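Local coordinates for thioredoxin-like fold domain-containing protein (Enterococcus faecalis, PDB 1Z6M) that is of unknown function but adopts a thioredoxin-like fold, with a CxxC pair at a helix start that would be consistent with thiol-disulfide chemistry, at residues A[21-35]-A[57-69]. Sequence-based numbering, arbitrary orientation.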
loop_
_atom_site.group_PDB
_atom_site.type_symbol
_atom_site.label_atom_id
_atom_site.label_comp_id
_atom_site.label_asym_id
_atom_site.label_seq_id
_atom_site.Cartn_x
_atom_site.Cartn_y
_atom_site.Cartn_z
ATOM N N HIS A 21 -4.818 -7.196 5.036
ATOM C CA HIS A 21 -4.007 -7.701 6.143
ATOM C C HIS A 21 -3.114 -8.832 5.681
ATOM O O HIS A 21 -3.605 -9.832 5.166
ATOM C CB HIS A 21 -4.901 -8.203 7.269
ATOM C CG HIS A 21 -5.659 -7.116 7.951
ATOM N ND1 HIS A 21 -6.746 -6.494 7.378
ATOM C CD2 HIS A 21 -5.497 -6.547 9.168
ATOM C CE1 HIS A 21 -7.214 -5.581 8.210
ATOM N NE2 HIS A 21 -6.462 -5.580 9.293
ATOM N N ILE A 22 -1.815 -8.673 5.891
ATOM C CA ILE A 22 -0.824 -9.702 5.552
ATOM C C ILE A 22 -0.118 -10.098 6.838
ATOM O O ILE A 22 0.484 -9.255 7.498
ATOM C CB ILE A 22 0.227 -9.181 4.528
ATOM C CG1 ILE A 22 -0.431 -8.703 3.225
ATOM C CG2 ILE A 22 1.320 -10.214 4.269
ATOM C CD1 ILE A 22 -1.291 -9.744 2.507
ATOM N N GLY A 23 -0.200 -11.374 7.193
ATOM C CA GLY A 23 0.438 -11.851 8.404
ATOM C C GLY A 23 -0.553 -12.215 9.487
ATOM O O GLY A 23 -1.773 -12.171 9.285
ATOM N N GLU A 24 -0.019 -12.569 10.646
ATOM C CA GLU A 24 -0.837 -13.002 11.774
ATOM C C GLU A 24 -1.544 -11.837 12.472
ATOM O O GLU A 24 -0.929 -10.815 12.748
ATOM C CB GLU A 24 0.036 -13.781 12.754
ATOM C CG GLU A 24 0.661 -15.023 12.126
ATOM C CD GLU A 24 1.672 -15.726 13.023
ATOM O OE1 GLU A 24 1.526 -15.668 14.259
ATOM O OE2 GLU A 24 2.613 -16.343 12.478
ATOM N N SER A 25 -2.835 -11.997 12.763
ATOM C CA SER A 25 -3.613 -10.935 13.421
ATOM C C SER A 25 -3.058 -10.544 14.789
ATOM O O SER A 25 -3.254 -9.426 15.248
ATOM C CB SER A 25 -5.077 -11.346 13.561
ATOM O OG SER A 25 -5.651 -11.566 12.292
ATOM N N ASN A 26 -2.374 -11.487 15.427
ATOM C CA ASN A 26 -1.844 -11.120 16.737
ATOM C C ASN A 26 -0.368 -10.715 16.718
ATOM O O ASN A 26 0.228 -10.484 17.767
ATOM C CB ASN A 26 -2.077 -12.243 17.762
ATOM C CG ASN A 26 -3.549 -12.525 18.002
ATOM O OD1 ASN A 26 -4.043 -13.603 17.675
ATOM N ND2 ASN A 26 -4.256 -11.557 18.574
ATOM N N ALA A 27 0.200 -10.548 15.521
ATOM C CA ALA A 27 1.593 -10.087 15.428
ATOM C C ALA A 27 1.740 -8.765 16.170
ATOM O O ALA A 27 0.900 -7.875 16.025
ATOM C CB ALA A 27 2.033 -9.945 13.997
ATOM N N PRO A 28 2.780 -8.642 17.008
ATOM C CA PRO A 28 2.945 -7.445 17.839
ATOM C C PRO A 28 3.220 -6.151 17.065
ATOM O O PRO A 28 2.754 -5.080 17.465
ATOM C CB PRO A 28 4.129 -7.806 18.751
ATOM C CG PRO A 28 4.845 -8.911 18.036
ATOM C CD PRO A 28 3.799 -9.673 17.305
ATOM N N VAL A 29 3.951 -6.245 15.961
ATOM C CA VAL A 29 4.319 -5.046 15.215
ATOM C C VAL A 29 3.329 -4.853 14.076
ATOM O O VAL A 29 3.199 -5.716 13.206
ATOM C CB VAL A 29 5.774 -5.106 14.700
ATOM C CG1 VAL A 29 6.096 -3.874 13.863
ATOM C CG2 VAL A 29 6.749 -5.236 15.875
ATOM N N LYS A 30 2.626 -3.723 14.104
ATOM C CA LYS A 30 1.641 -3.400 13.075
ATOM C C LYS A 30 2.243 -2.382 12.133
ATOM O O LYS A 30 2.598 -1.280 12.548
ATOM C CB LYS A 30 0.366 -2.828 13.704
ATOM C CG LYS A 30 -0.283 -3.709 14.789
ATOM C CD LYS A 30 -0.625 -5.107 14.284
ATOM C CE LYS A 30 -1.478 -5.857 15.290
ATOM N NZ LYS A 30 -1.586 -7.288 14.930
HETATM N N MSE A 31 2.381 -2.771 10.871
HETATM C CA MSE A 31 2.988 -1.921 9.850
HETATM C C MSE A 31 1.888 -1.420 8.931
HETATM O O MSE A 31 1.294 -2.209 8.202
HETATM C CB MSE A 31 4.026 -2.725 9.060
HETATM C CG MSE A 31 4.742 -1.938 7.962
HETATM SE SE MSE A 31 6.092 -2.897 7.130
HETATM C CE MSE A 31 7.140 -3.307 8.571
ATOM N N ILE A 32 1.625 -0.119 8.972
ATOM C CA ILE A 32 0.565 0.493 8.170
ATOM C C ILE A 32 1.178 1.136 6.933
ATOM O O ILE A 32 2.115 1.922 7.042
ATOM C CB ILE A 32 -0.217 1.523 9.022
ATOM C CG1 ILE A 32 -1.045 0.795 10.102
ATOM C CG2 ILE A 32 -1.125 2.388 8.150
ATOM C CD1 ILE A 32 -1.467 1.671 11.264
ATOM N N GLU A 33 0.656 0.792 5.759
ATOM C CA GLU A 33 1.252 1.235 4.498
ATOM C C GLU A 33 0.205 1.892 3.623
ATOM O O GLU A 33 -0.665 1.206 3.067
ATOM C CB GLU A 33 1.872 0.046 3.740
ATOM C CG GLU A 33 2.805 -0.768 4.611
ATOM C CD GLU A 33 3.362 -2.017 3.970
ATOM O OE1 GLU A 33 3.658 -2.045 2.746
ATOM O OE2 GLU A 33 3.542 -2.981 4.730
ATOM N N PHE A 34 0.296 3.209 3.473
ATOM C CA PHE A 34 -0.545 3.936 2.521
ATOM C C PHE A 34 0.201 3.985 1.199
ATOM O O PHE A 34 1.286 4.567 1.105
ATOM C CB PHE A 34 -0.825 5.366 3.008
ATOM C CG PHE A 34 -1.789 5.448 4.157
ATOM C CD1 PHE A 34 -1.349 5.283 5.474
ATOM C CD2 PHE A 34 -3.147 5.682 3.929
ATOM C CE1 PHE A 34 -2.240 5.374 6.544
ATOM C CE2 PHE A 34 -4.037 5.762 4.982
ATOM C CZ PHE A 34 -3.592 5.605 6.286
ATOM N N ILE A 35 -0.370 3.352 0.182
ATOM C CA ILE A 35 0.293 3.248 -1.104
ATOM C C ILE A 35 -0.708 3.440 -2.243
ATOM O O ILE A 35 -1.925 3.292 -2.072
ATOM C CB ILE A 35 1.034 1.892 -1.307
ATOM C CG1 ILE A 35 0.056 0.730 -1.272
ATOM C CG2 ILE A 35 2.197 1.704 -0.294
ATOM C CD1 ILE A 35 0.673 -0.569 -1.796
ATOM N N VAL A 57 6.876 -11.205 8.441
ATOM C CA VAL A 57 5.505 -11.693 8.436
ATOM C C VAL A 57 5.475 -13.187 8.755
ATOM O O VAL A 57 4.682 -13.640 9.583
ATOM C CB VAL A 57 4.825 -11.393 7.067
ATOM C CG1 VAL A 57 3.584 -12.254 6.856
ATOM C CG2 VAL A 57 4.482 -9.902 6.967
ATOM N N LYS A 58 6.365 -13.941 8.120
ATOM C CA LYS A 58 6.406 -15.385 8.329
ATOM C C LYS A 58 6.752 -15.749 9.770
ATOM O O LYS A 58 6.203 -16.706 10.320
ATOM C CB LYS A 58 7.401 -16.041 7.374
ATOM C CG LYS A 58 7.552 -17.552 7.584
ATOM C CD LYS A 58 6.261 -18.297 7.289
ATOM C CE LYS A 58 6.386 -19.769 7.649
ATOM N NZ LYS A 58 5.306 -20.584 7.021
ATOM N N SER A 59 7.664 -14.993 10.368
ATOM C CA SER A 59 8.113 -15.248 11.739
ATOM C C SER A 59 7.107 -14.822 12.820
ATOM O O SER A 59 7.351 -15.048 14.007
ATOM C CB SER A 59 9.434 -14.535 11.984
ATOM O OG SER A 59 9.208 -13.143 12.077
ATOM N N GLY A 60 6.010 -14.181 12.413
ATOM C CA GLY A 60 4.956 -13.764 13.338
ATOM C C GLY A 60 5.190 -12.417 14.005
ATOM O O GLY A 60 4.407 -12.009 14.850
ATOM N N LYS A 61 6.273 -11.735 13.636
ATOM C CA LYS A 61 6.635 -10.462 14.255
ATOM C C LYS A 61 5.775 -9.305 13.745
ATOM O O LYS A 61 5.374 -8.441 14.526
ATOM C CB LYS A 61 8.127 -10.164 14.040
ATOM C CG LYS A 61 8.629 -8.848 14.612
ATOM C CD LYS A 61 8.822 -8.888 16.116
ATOM C CE LYS A 61 9.629 -7.673 16.548
ATOM N NZ LYS A 61 10.121 -7.710 17.944
ATOM N N VAL A 62 5.490 -9.303 12.445
ATOM C CA VAL A 62 4.829 -8.183 11.787
ATOM C C VAL A 62 3.524 -8.594 11.125
ATOM O O VAL A 62 3.446 -9.645 10.485
ATOM C CB VAL A 62 5.765 -7.565 10.712
ATOM C CG1 VAL A 62 5.010 -6.610 9.778
ATOM C CG2 VAL A 62 6.947 -6.860 11.359
ATOM N N GLU A 63 2.505 -7.754 11.301
ATOM C CA GLU A 63 1.318 -7.778 10.456
ATOM C C GLU A 63 1.317 -6.502 9.627
ATOM O O GLU A 63 1.460 -5.408 10.172
ATOM C CB GLU A 63 0.041 -7.822 11.296
ATOM C CG GLU A 63 -1.238 -7.936 10.447
ATOM C CD GLU A 63 -2.532 -7.791 11.238
ATOM O OE1 GLU A 63 -2.526 -7.195 12.333
ATOM O OE2 GLU A 63 -3.579 -8.274 10.745
ATOM N N ARG A 64 1.166 -6.643 8.314
ATOM C CA ARG A 64 1.064 -5.478 7.441
ATOM C C ARG A 64 -0.394 -5.178 7.204
ATOM O O ARG A 64 -1.200 -6.097 6.997
ATOM C CB ARG A 64 1.734 -5.734 6.100
ATOM C CG ARG A 64 3.207 -6.106 6.205
ATOM C CD ARG A 64 3.726 -6.625 4.876
ATOM N NE ARG A 64 3.832 -5.541 3.903
ATOM C CZ ARG A 64 4.218 -5.697 2.640
ATOM N NH1 ARG A 64 4.506 -6.903 2.165
ATOM N NH2 ARG A 64 4.307 -4.636 1.845
ATOM N N ILE A 65 -0.725 -3.885 7.242
ATOM C CA ILE A 65 -2.063 -3.427 6.880
ATOM C C ILE A 65 -1.892 -2.448 5.726
ATOM O O ILE A 65 -1.465 -1.305 5.900
ATOM C CB ILE A 65 -2.848 -2.796 8.059
ATOM C CG1 ILE A 65 -2.886 -3.735 9.269
ATOM C CG2 ILE A 65 -4.263 -2.454 7.608
ATOM C CD1 ILE A 65 -1.744 -3.508 10.276
ATOM N N ILE A 66 -2.202 -2.944 4.532
ATOM C CA ILE A 66 -1.935 -2.224 3.297
ATOM C C ILE A 66 -3.190 -1.464 2.884
ATOM O O ILE A 66 -4.243 -2.079 2.631
ATOM C CB ILE A 66 -1.424 -3.178 2.196
ATOM C CG1 ILE A 66 -0.100 -3.830 2.636
ATOM C CG2 ILE A 66 -1.230 -2.425 0.873
ATOM C CD1 ILE A 66 0.322 -5.023 1.785
ATOM N N LYS A 67 -3.054 -0.143 2.847
ATOM C CA LYS A 67 -4.153 0.774 2.588
ATOM C C LYS A 67 -3.987 1.355 1.200
ATOM O O LYS A 67 -3.109 2.191 0.975
ATOM C CB LYS A 67 -4.188 1.859 3.667
ATOM C CG LYS A 67 -4.444 1.239 5.051
ATOM C CD LYS A 67 -4.401 2.258 6.164
ATOM C CE LYS A 67 -4.516 1.604 7.538
ATOM N NZ LYS A 67 -5.934 1.276 7.939
ATOM N N LEU A 68 -4.825 0.891 0.279
ATOM C CA LEU A 68 -4.736 1.314 -1.122
ATOM C C LEU A 68 -5.464 2.638 -1.266
ATOM O O LEU A 68 -6.694 2.703 -1.194
ATOM C CB LEU A 68 -5.278 0.227 -2.052
ATOM C CG LEU A 68 -4.523 -1.106 -1.943
ATOM C CD1 LEU A 68 -5.127 -2.105 -2.909
ATOM C CD2 LEU A 68 -3.035 -0.967 -2.202
ATOM N N PHE A 69 -4.662 3.691 -1.411
ATOM C CA PHE A 69 -5.110 5.078 -1.343
ATOM C C PHE A 69 -5.373 5.558 -2.772
ATOM O O PHE A 69 -4.427 5.808 -3.547
ATOM C CB PHE A 69 -3.969 5.867 -0.675
ATOM C CG PHE A 69 -4.286 7.291 -0.253
ATOM C CD1 PHE A 69 -5.510 7.910 -0.502
ATOM C CD2 PHE A 69 -3.285 8.033 0.376
ATOM C CE1 PHE A 69 -5.718 9.244 -0.101
ATOM C CE2 PHE A 69 -3.494 9.340 0.769
ATOM C CZ PHE A 69 -4.711 9.954 0.523
HETATM O O HOH W 1 -3.967 -10.639 9.640
HETATM O O HOH W 2 2.793 -12.290 11.020
HETATM O O HOH W 3 2.627 -13.781 15.718
HETATM O O HOH W 4 3.300 -16.665 9.860
#
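Strand 62-68 pairs in parallel with strand 29-35, their axes 4.7 Å apart at 20°, from V29 N bonded to K61 O through to F69 N on I35 O, while H21 and I22 pair antiparallel with its other edge through two bonds between I22 and R64. With helix 40-58 as the crossover, the two long strands form the β-α-β unit of the thioredoxin-like fold.

On the side facing helix 40-58, R64 grips the E33 carboxylate side-on: NE lies 2.7 Å from E33 OE2 and NH2 2.8 Å from OE1, the latter bond nearly straight (177°) and on the syn lone pair. A bend at chi3 (71°) swings NE toward strand 29-35 and E33, and both oxygens meet the guanidinium edge close to its plane. W45 also donates to E33 OE1, so this buried carboxylate receives three hydrogen bonds. I66 CD1 covers part of one guanidinium face.

On the opposite side of the sheet, E63 runs out alongside E24 O, with CG anti to its backbone N and its carboxylate between K30 and H21. Its OE1 takes K30 NZ at 2.8 Å, on the anti side and out of the carboxylate plane; the same ammonium donates to S25 O and A27 O, tying the turn to the sheet. H21 CD2 approaches E63 OE2 edge-on, while H21 NE2 bonds T16 O. Farther along, K67 CD sits over one face of the F34 ring in a CH-pi contact, offset toward the rim, and the chain carries NZ on to E141 and T18. Water 1 links G23 O to E63 OE2, donating to the latter at 2.6 Å.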